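Local coordinates for D-2-hydroxyacid dehydrogensase protein (PDB 4LSW) that probably catalyses the NAD(P)-dependent interconversion of D-2-hydroxyacids and 2-oxoacids, at residues I244-D258 with R269-A283. Sequence-based numbering, arbitrary orientation.
Sequences IAALADGRLGSAALD and RFRDLPNVLLQPHHA
Arg269 lays one face of its guanidinium against Ile244 CD1, which sits 3.7 Å from Arg269 NH2. The same group forms salt bridges with Asp267 and Glu241. The Phe270 ring is clamped between two aliphatic groups. Ile244 CG1 lies over one face, 4.0 Å from the centroid of the Phe270 ring, and Leu257 CD1 over the opposite face at 4.1 Å. Leu273 spreads its methyls on helix 240-249, CD1 meeting Leu247 and CD2 reaching Ala248. Asn275 points its side chain at the turn after helix 240-249. Its CG stands between the backbone N and the carbonyl carbon (chi1 48°), which brings Asn275 ND2 to Gly253 O at 3.0 Å. This donor sits well above the carbonyl plane, and Leu247 CD2 packs against the amide. From Asn275 O onward the backbones pair in parallel, the short strand axes 8° apart. Val276 CG2 touches Leu247 CD1, on the face shared with Leu257. Leu277 gives its N-H to Ala255 O and accepts from Leu257 N; its CB meets Ala256 CB on the other face. Gln279 N closes the pairing on Leu257 O. Beyond it, Asp258 grips the chain after the strand with both carboxylate oxygens. His282 N meets the syn lone pair of Asp258 OD1 (2.9 Å), and Ala283 N meets Asp258 OD2 (2.9 Å) on the syn side, 30° out of the carboxylate plane. An alanine in place of Asp258 would probably leave both amides without their acceptors and the chain at 281-283 less firmly fixed. Strand 276-278 is the edge strand of the seven-stranded parallel sheet, lying against strand 254-257 and joined to it by a beta-alpha-beta crossover in the Rossmann-type NAD-binding domain of this family.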
ATOM      1  N   ILE A 244      -4.941 -14.902 -13.039  1.00  9.15           N
ATOM      2  CA  ILE A 244      -6.097 -15.766 -12.890  1.00  9.92           C
ATOM      3  C   ILE A 244      -5.989 -17.020 -13.762  1.00  9.18           C
ATOM      4  O   ILE A 244      -6.234 -18.128 -13.296  1.00 11.99           O
ATOM      5  CB  ILE A 244      -7.395 -14.987 -13.178  1.00 10.51           C
ATOM      6  CG1 ILE A 244      -7.622 -13.969 -12.056  1.00 11.79           C
ATOM      7  CG2 ILE A 244      -8.576 -15.928 -13.257  1.00 11.48           C
ATOM      8  CD1 ILE A 244      -8.653 -12.908 -12.375  1.00 14.17           C
ATOM      9  N   ALA A 245      -5.593 -16.847 -15.022  1.00 10.75           N
ATOM     10  CA  ALA A 245      -5.440 -17.987 -15.914  1.00 10.31           C
ATOM     11  C   ALA A 245      -4.387 -18.973 -15.410  1.00  9.39           C
ATOM     12  O   ALA A 245      -4.568 -20.186 -15.490  1.00 12.57           O
ATOM     13  CB  ALA A 245      -5.096 -17.519 -17.316  1.00  9.89           C
ATOM     14  N   ALA A 246      -3.285 -18.444 -14.888  1.00  9.48           N
ATOM     15  CA  ALA A 246      -2.213 -19.305 -14.397  1.00  8.66           C
ATOM     16  C   ALA A 246      -2.629 -20.074 -13.140  1.00 10.40           C
ATOM     17  O   ALA A 246      -2.288 -21.246 -12.990  1.00 10.05           O
ATOM     18  CB  ALA A 246      -0.960 -18.505 -14.146  1.00  6.12           C
ATOM     19  N   LEU A 247      -3.360 -19.420 -12.247  1.00 10.18           N
ATOM     20  CA  LEU A 247      -3.867 -20.105 -11.058  1.00 11.16           C
ATOM     21  C   LEU A 247      -4.874 -21.186 -11.429  1.00 13.81           C
ATOM     22  O   LEU A 247      -4.858 -22.278 -10.861  1.00 15.09           O
ATOM     23  CB  LEU A 247      -4.483 -19.111 -10.071  1.00 10.06           C
ATOM     24  CG  LEU A 247      -3.465 -18.222  -9.360  1.00 11.02           C
ATOM     25  CD1 LEU A 247      -4.107 -16.972  -8.795  1.00  9.65           C
ATOM     26  CD2 LEU A 247      -2.782 -19.007  -8.250  1.00 11.38           C
ATOM     27  N   ALA A 248      -5.738 -20.879 -12.395  1.00 11.31           N
ATOM     28  CA  ALA A 248      -6.725 -21.844 -12.867  1.00 14.22           C
ATOM     29  C   ALA A 248      -6.069 -23.069 -13.506  1.00 13.94           C
ATOM     30  O   ALA A 248      -6.532 -24.195 -13.307  1.00 16.90           O
ATOM     31  CB  ALA A 248      -7.689 -21.173 -13.858  1.00 14.93           C
ATOM     32  N   ASP A 249      -4.993 -22.837 -14.260  1.00 11.29           N
ATOM     33  CA  ASP A 249      -4.292 -23.872 -15.027  1.00 12.54           C
ATOM     34  C   ASP A 249      -3.334 -24.718 -14.202  1.00 12.87           C
ATOM     35  O   ASP A 249      -2.888 -25.777 -14.645  1.00 15.54           O
ATOM     36  CB  ASP A 249      -3.432 -23.238 -16.127  1.00 15.22           C
ATOM     37  CG  ASP A 249      -4.237 -22.728 -17.295  1.00 19.63           C
ATOM     38  OD1 ASP A 249      -5.453 -23.011 -17.374  1.00 17.56           O
ATOM     39  OD2 ASP A 249      -3.620 -22.050 -18.144  1.00 16.20           O
ATOM     40  N   GLY A 250      -2.973 -24.224 -13.023  1.00 12.63           N
ATOM     41  CA  GLY A 250      -1.942 -24.872 -12.234  1.00 13.45           C
ATOM     42  C   GLY A 250      -0.530 -24.447 -12.610  1.00 12.15           C
ATOM     43  O   GLY A 250       0.438 -24.994 -12.090  1.00 12.24           O
ATOM     44  N   ARG A 251      -0.407 -23.474 -13.512  1.00  9.50           N
ATOM     45  CA  ARG A 251       0.900 -22.932 -13.871  1.00  8.54           C
ATOM     46  C   ARG A 251       1.524 -22.113 -12.730  1.00  7.99           C
ATOM     47  O   ARG A 251       2.746 -21.966 -12.660  1.00  8.52           O
ATOM     48  CB  ARG A 251       0.824 -22.100 -15.159  1.00 10.60           C
ATOM     49  CG  ARG A 251       0.686 -22.930 -16.430  1.00  9.61           C
ATOM     50  CD  ARG A 251       0.605 -22.066 -17.690  1.00  8.69           C
ATOM     51  NE  ARG A 251      -0.692 -21.396 -17.797  1.00 10.80           N
ATOM     52  CZ  ARG A 251      -0.873 -20.078 -17.808  1.00  8.81           C
ATOM     53  NH1 ARG A 251      -2.108 -19.590 -17.882  1.00 10.59           N
ATOM     54  NH2 ARG A 251       0.153 -19.244 -17.755  1.00  8.10           N
ATOM     55  N   LEU A 252       0.676 -21.571 -11.859  1.00  8.56           N
ATOM     56  CA  LEU A 252       1.123 -20.952 -10.611  1.00  7.55           C
ATOM     57  C   LEU A 252       0.463 -21.712  -9.487  1.00  6.86           C
ATOM     58  O   LEU A 252      -0.735 -21.997  -9.546  1.00  9.43           O
ATOM     59  CB  LEU A 252       0.703 -19.485 -10.532  1.00  7.10           C
ATOM     60  CG  LEU A 252       1.102 -18.806  -9.206  1.00  6.55           C
ATOM     61  CD1 LEU A 252       2.618 -18.836  -9.016  1.00  8.04           C
ATOM     62  CD2 LEU A 252       0.583 -17.400  -9.174  1.00  7.17           C
ATOM     63  N   GLY A 253       1.236 -22.015  -8.450  1.00  7.63           N
ATOM     64  CA  GLY A 253       0.734 -22.800  -7.335  1.00  8.32           C
ATOM     65  C   GLY A 253      -0.321 -22.120  -6.485  1.00  8.76           C
ATOM     66  O   GLY A 253      -1.357 -22.724  -6.186  1.00  9.77           O
ATOM     67  N   SER A 254      -0.061 -20.880  -6.082  1.00  6.83           N
ATOM     68  CA  SER A 254      -0.979 -20.168  -5.203  1.00  7.52           C
ATOM     69  C   SER A 254      -0.656 -18.684  -5.161  1.00  5.61           C
ATOM     70  O   SER A 254       0.402 -18.255  -5.624  1.00  5.82           O
ATOM     71  CB  SER A 254      -0.940 -20.750  -3.782  1.00  9.12           C
ATOM     72  OG  SER A 254       0.344 -20.584  -3.200  1.00 11.33           O
ATOM     73  N   ALA A 255      -1.573 -17.906  -4.599  1.00  6.42           N
ATOM     74  CA  ALA A 255      -1.382 -16.479  -4.451  1.00  5.52           C
ATOM     75  C   ALA A 255      -2.006 -16.007  -3.155  1.00  9.24           C
ATOM     76  O   ALA A 255      -2.992 -16.574  -2.681  1.00  9.98           O
ATOM     77  CB  ALA A 255      -1.991 -15.736  -5.631  1.00  7.04           C
ATOM     78  N   ALA A 256      -1.419 -14.965  -2.590  1.00  6.19           N
ATOM     79  CA  ALA A 256      -1.968 -14.305  -1.419  1.00  8.37           C
ATOM     80  C   ALA A 256      -1.986 -12.824  -1.732  1.00  6.80           C
ATOM     81  O   ALA A 256      -0.948 -12.227  -1.986  1.00  5.72           O
ATOM     82  CB  ALA A 256      -1.109 -14.606  -0.194  1.00  6.48           C
ATOM     83  N   LEU A 257      -3.180 -12.235  -1.782  1.00  6.33           N
ATOM     84  CA  LEU A 257      -3.334 -10.891  -2.323  1.00  6.49           C
ATOM     85  C   LEU A 257      -4.037  -9.973  -1.337  1.00  7.70           C
ATOM     86  O   LEU A 257      -5.082 -10.340  -0.796  1.00  8.64           O
ATOM     87  CB  LEU A 257      -4.146 -10.959  -3.621  1.00  9.76           C
ATOM     88  CG  LEU A 257      -3.630 -11.908  -4.712  1.00  7.63           C
ATOM     89  CD1 LEU A 257      -4.629 -11.952  -5.863  1.00 11.32           C
ATOM     90  CD2 LEU A 257      -2.277 -11.482  -5.240  1.00  8.92           C
ATOM     91  N   ASP A 258      -3.447  -8.801  -1.104  1.00  8.03           N
ATOM     92  CA  ASP A 258      -4.023  -7.789  -0.233  1.00  8.98           C
ATOM     93  C   ASP A 258      -4.498  -6.603  -1.071  1.00 10.57           C
ATOM     94  O   ASP A 258      -5.088  -5.676  -0.548  1.00 13.49           O
ATOM     95  CB  ASP A 258      -2.997  -7.351   0.835  1.00 10.52           C
ATOM     96  CG  ASP A 258      -3.593  -6.421   1.908  1.00  8.68           C
ATOM     97  OD1 ASP A 258      -4.599  -6.803   2.556  1.00  9.04           O
ATOM     98  OD2 ASP A 258      -3.026  -5.314   2.086  1.00  7.67           O
ATOM     99  N   ARG A 269     -13.647 -13.839  -9.943  1.00 20.12           N
ATOM    100  CA  ARG A 269     -12.961 -15.088 -10.243  1.00 20.80           C
ATOM    101  C   ARG A 269     -11.909 -15.470  -9.196  1.00 19.75           C
ATOM    102  O   ARG A 269     -11.580 -16.648  -9.042  1.00 19.54           O
ATOM    103  CB  ARG A 269     -12.338 -15.028 -11.634  1.00 19.93           C
ATOM    104  CG  ARG A 269     -13.354 -15.176 -12.753  1.00 19.59           C
ATOM    105  CD  ARG A 269     -12.694 -14.925 -14.087  1.00 18.05           C
ATOM    106  NE  ARG A 269     -12.140 -13.577 -14.154  1.00 19.81           N
ATOM    107  CZ  ARG A 269     -11.367 -13.134 -15.137  1.00 13.98           C
ATOM    108  NH1 ARG A 269     -11.055 -13.942 -16.151  1.00 21.40           N
ATOM    109  NH2 ARG A 269     -10.905 -11.891 -15.126  1.00 15.50           N
ATOM    110  N   PHE A 270     -11.395 -14.479  -8.472  1.00 18.37           N
ATOM    111  CA  PHE A 270     -10.454 -14.755  -7.393  1.00 17.01           C
ATOM    112  C   PHE A 270     -11.115 -15.581  -6.296  1.00 18.57           C
ATOM    113  O   PHE A 270     -10.445 -16.304  -5.560  1.00 21.55           O
ATOM    114  CB  PHE A 270      -9.897 -13.449  -6.810  1.00 16.77           C
ATOM    115  CG  PHE A 270      -8.815 -12.827  -7.638  1.00 13.86           C
ATOM    116  CD1 PHE A 270      -7.649 -13.531  -7.919  1.00 15.01           C
ATOM    117  CD2 PHE A 270      -8.946 -11.529  -8.111  1.00 13.20           C
ATOM    118  CE1 PHE A 270      -6.643 -12.957  -8.681  1.00 14.25           C
ATOM    119  CE2 PHE A 270      -7.945 -10.947  -8.870  1.00 13.46           C
ATOM    120  CZ  PHE A 270      -6.787 -11.665  -9.154  1.00 13.21           C
ATOM    121  N   ARG A 271     -12.438 -15.471  -6.204  1.00 19.17           N
ATOM    122  CA  ARG A 271     -13.207 -16.163  -5.180  1.00 24.72           C
ATOM    123  C   ARG A 271     -13.388 -17.643  -5.536  1.00 21.81           C
ATOM    124  O   ARG A 271     -13.531 -18.490  -4.651  1.00 21.41           O
ATOM    125  CB  ARG A 271     -14.568 -15.472  -5.013  1.00 26.20           C
ATOM    126  CG  ARG A 271     -15.316 -15.775  -3.732  1.00 31.23           C
ATOM    127  CD  ARG A 271     -16.620 -14.975  -3.656  1.00 28.86           C
ATOM    128  NE  ARG A 271     -16.454 -13.658  -3.040  1.00 28.09           N
ATOM    129  CZ  ARG A 271     -16.507 -12.501  -3.696  1.00 25.68           C
ATOM    130  NH1 ARG A 271     -16.733 -12.478  -5.003  1.00 28.83           N
ATOM    131  NH2 ARG A 271     -16.344 -11.360  -3.042  1.00 25.93           N
ATOM    132  N   ASP A 272     -13.365 -17.943  -6.835  1.00 21.90           N
ATOM    133  CA  ASP A 272     -13.596 -19.300  -7.337  1.00 24.63           C
ATOM    134  C   ASP A 272     -12.365 -20.207  -7.274  1.00 24.06           C
ATOM    135  O   ASP A 272     -12.480 -21.431  -7.340  1.00 28.34           O
ATOM    136  CB  ASP A 272     -14.098 -19.247  -8.787  1.00 21.77           C
ATOM    137  CG  ASP A 272     -15.364 -18.423  -8.943  1.00 29.97           C
ATOM    138  OD1 ASP A 272     -16.179 -18.401  -7.999  1.00 33.62           O
ATOM    139  OD2 ASP A 272     -15.534 -17.795 -10.009  1.00 33.38           O
ATOM    140  N   LEU A 273     -11.187 -19.605  -7.162  1.00 22.90           N
ATOM    141  CA  LEU A 273      -9.944 -20.369  -7.153  1.00 20.37           C
ATOM    142  C   LEU A 273      -9.680 -20.979  -5.773  1.00 22.21           C
ATOM    143  O   LEU A 273      -9.966 -20.353  -4.756  1.00 26.54           O
ATOM    144  CB  LEU A 273      -8.785 -19.475  -7.601  1.00 21.45           C
ATOM    145  CG  LEU A 273      -8.931 -18.908  -9.018  1.00 18.93           C
ATOM    146  CD1 LEU A 273      -8.104 -17.641  -9.207  1.00 19.16           C
ATOM    147  CD2 LEU A 273      -8.545 -19.965 -10.041  1.00 19.64           C
ATOM    148  N   PRO A 274      -9.159 -22.215  -5.738  1.00 23.21           N
ATOM    149  CA  PRO A 274      -8.924 -22.935  -4.480  1.00 24.90           C
ATOM    150  C   PRO A 274      -7.574 -22.621  -3.838  1.00 23.25           C
ATOM    151  O   PRO A 274      -7.287 -23.122  -2.744  1.00 26.57           O
ATOM    152  CB  PRO A 274      -8.941 -24.398  -4.921  1.00 28.29           C
ATOM    153  CG  PRO A 274      -8.404 -24.362  -6.314  1.00 24.64           C
ATOM    154  CD  PRO A 274      -8.877 -23.059  -6.916  1.00 25.54           C
ATOM    155  N   ASN A 275      -6.769 -21.800  -4.506  1.00 18.92           N
ATOM    156  CA  ASN A 275      -5.393 -21.544  -4.083  1.00 17.42           C
ATOM    157  C   ASN A 275      -5.095 -20.057  -3.920  1.00 13.68           C
ATOM    158  O   ASN A 275      -3.988 -19.594  -4.222  1.00 12.28           O
ATOM    159  CB  ASN A 275      -4.437 -22.133  -5.115  1.00 14.41           C
ATOM    160  CG  ASN A 275      -4.816 -21.744  -6.533  1.00 18.65           C
ATOM    161  OD1 ASN A 275      -5.893 -21.193  -6.768  1.00 19.77           O
ATOM    162  ND2 ASN A 275      -3.937 -22.029  -7.483  1.00 15.68           N
ATOM    163  N   VAL A 276      -6.078 -19.308  -3.437  1.00 13.04           N
ATOM    164  CA  VAL A 276      -5.933 -17.868  -3.284  1.00 10.31           C
ATOM    165  C   VAL A 276      -6.357 -17.417  -1.891  1.00 13.63           C
ATOM    166  O   VAL A 276      -7.478 -17.691  -1.450  1.00 12.14           O
ATOM    167  CB  VAL A 276      -6.773 -17.095  -4.323  1.00 13.42           C
ATOM    168  CG1 VAL A 276      -6.692 -15.612  -4.053  1.00 12.30           C
ATOM    169  CG2 VAL A 276      -6.289 -17.376  -5.723  1.00 11.12           C
ATOM    170  N   LEU A 277      -5.446 -16.742  -1.196  1.00 10.16           N
ATOM    171  CA  LEU A 277      -5.769 -16.087   0.069  1.00  9.11           C
ATOM    172  C   LEU A 277      -6.159 -14.640  -0.193  1.00 10.31           C
ATOM    173  O   LEU A 277      -5.364 -13.864  -0.727  1.00 10.26           O
ATOM    174  CB  LEU A 277      -4.563 -16.119   1.012  1.00  9.48           C
ATOM    175  CG  LEU A 277      -4.805 -15.469   2.372  1.00 13.67           C
ATOM    176  CD1 LEU A 277      -5.682 -16.376   3.167  1.00 19.81           C
ATOM    177  CD2 LEU A 277      -3.489 -15.196   3.107  1.00 18.74           C
ATOM    178  N   LEU A 278      -7.382 -14.266   0.179  1.00 10.66           N
ATOM    179  CA  LEU A 278      -7.851 -12.904  -0.018  1.00 10.75           C
ATOM    180  C   LEU A 278      -7.714 -12.074   1.268  1.00  8.62           C
ATOM    181  O   LEU A 278      -8.087 -12.547   2.341  1.00 11.98           O
ATOM    182  CB  LEU A 278      -9.325 -12.930  -0.437  1.00 12.60           C
ATOM    183  CG  LEU A 278      -9.716 -13.756  -1.657  1.00 15.65           C
ATOM    184  CD1 LEU A 278     -11.244 -13.914  -1.704  1.00 18.83           C
ATOM    185  CD2 LEU A 278      -9.197 -13.098  -2.918  1.00 15.74           C
ATOM    186  N   GLN A 279      -7.213 -10.849   1.153  1.00 10.81           N
ATOM    187  CA  GLN A 279      -7.225  -9.892   2.269  1.00 11.98           C
ATOM    188  C   GLN A 279      -7.715  -8.520   1.796  1.00 10.24           C
ATOM    189  O   GLN A 279      -7.389  -8.086   0.688  1.00 10.42           O
ATOM    190  CB  GLN A 279      -5.832  -9.769   2.901  1.00 10.66           C
ATOM    191  CG  GLN A 279      -5.287 -11.056   3.487  1.00  9.51           C
ATOM    192  CD  GLN A 279      -5.862 -11.394   4.859  1.00 11.48           C
ATOM    193  OE1 GLN A 279      -5.398 -10.886   5.886  1.00  9.59           O
ATOM    194  NE2 GLN A 279      -6.868 -12.263   4.883  1.00 10.84           N
ATOM    195  N   PRO A 280      -8.498  -7.821   2.640  1.00 10.71           N
ATOM    196  CA  PRO A 280      -9.178  -6.590   2.207  1.00 12.80           C
ATOM    197  C   PRO A 280      -8.330  -5.313   2.286  1.00 10.17           C
ATOM    198  O   PRO A 280      -8.729  -4.332   2.927  1.00 11.39           O
ATOM    199  CB  PRO A 280     -10.363  -6.509   3.173  1.00 11.22           C
ATOM    200  CG  PRO A 280      -9.807  -7.083   4.446  1.00 11.52           C
ATOM    201  CD  PRO A 280      -8.923  -8.238   3.987  1.00 11.92           C
ATOM    202  N   HIS A 281      -7.192  -5.311   1.595  1.00 10.40           N
ATOM    203  CA  HIS A 281      -6.251  -4.195   1.627  1.00  9.28           C
ATOM    204  C   HIS A 281      -6.047  -3.602   3.013  1.00 10.39           C
ATOM    205  O   HIS A 281      -6.284  -2.413   3.247  1.00 11.87           O
ATOM    206  CB  HIS A 281      -6.598  -3.118   0.594  1.00 11.14           C
ATOM    207  CG  HIS A 281      -5.411  -2.324   0.142  1.00 14.34           C
ATOM    208  ND1 HIS A 281      -5.408  -1.566  -1.011  1.00 18.59           N
ATOM    209  CD2 HIS A 281      -4.176  -2.191   0.682  1.00 15.97           C
ATOM    210  CE1 HIS A 281      -4.229  -0.988  -1.150  1.00 18.89           C
ATOM    211  NE2 HIS A 281      -3.462  -1.350  -0.137  1.00 17.71           N
ATOM    212  N   HIS A 282      -5.586  -4.448   3.925  1.00 10.45           N
ATOM    213  CA  HIS A 282      -5.350  -3.983   5.283  1.00 10.19           C
ATOM    214  C   HIS A 282      -3.916  -4.200   5.755  1.00 10.57           C
ATOM    215  O   HIS A 282      -3.676  -4.272   6.963  1.00 10.35           O
ATOM    216  CB  HIS A 282      -6.359  -4.586   6.280  1.00 11.35           C
ATOM    217  CG  HIS A 282      -6.129  -6.033   6.603  1.00 10.52           C
ATOM    218  ND1 HIS A 282      -6.311  -6.552   7.871  1.00  8.67           N
ATOM    219  CD2 HIS A 282      -5.764  -7.079   5.824  1.00  9.76           C
ATOM    220  CE1 HIS A 282      -6.054  -7.845   7.861  1.00  9.99           C
ATOM    221  NE2 HIS A 282      -5.729  -8.196   6.627  1.00 11.18           N
ATOM    222  N   ALA A 283      -2.961  -4.276   4.831  1.00  8.83           N
ATOM    223  CA  ALA A 283      -1.553  -4.373   5.247  1.00  9.03           C
ATOM    224  C   ALA A 283      -1.112  -3.271   6.218  1.00  9.62           C
ATOM    225  O   ALA A 283      -0.320  -3.525   7.130  1.00  8.44           O
ATOM    226  CB  ALA A 283      -0.624  -4.415   4.036  1.00  9.48           C
TER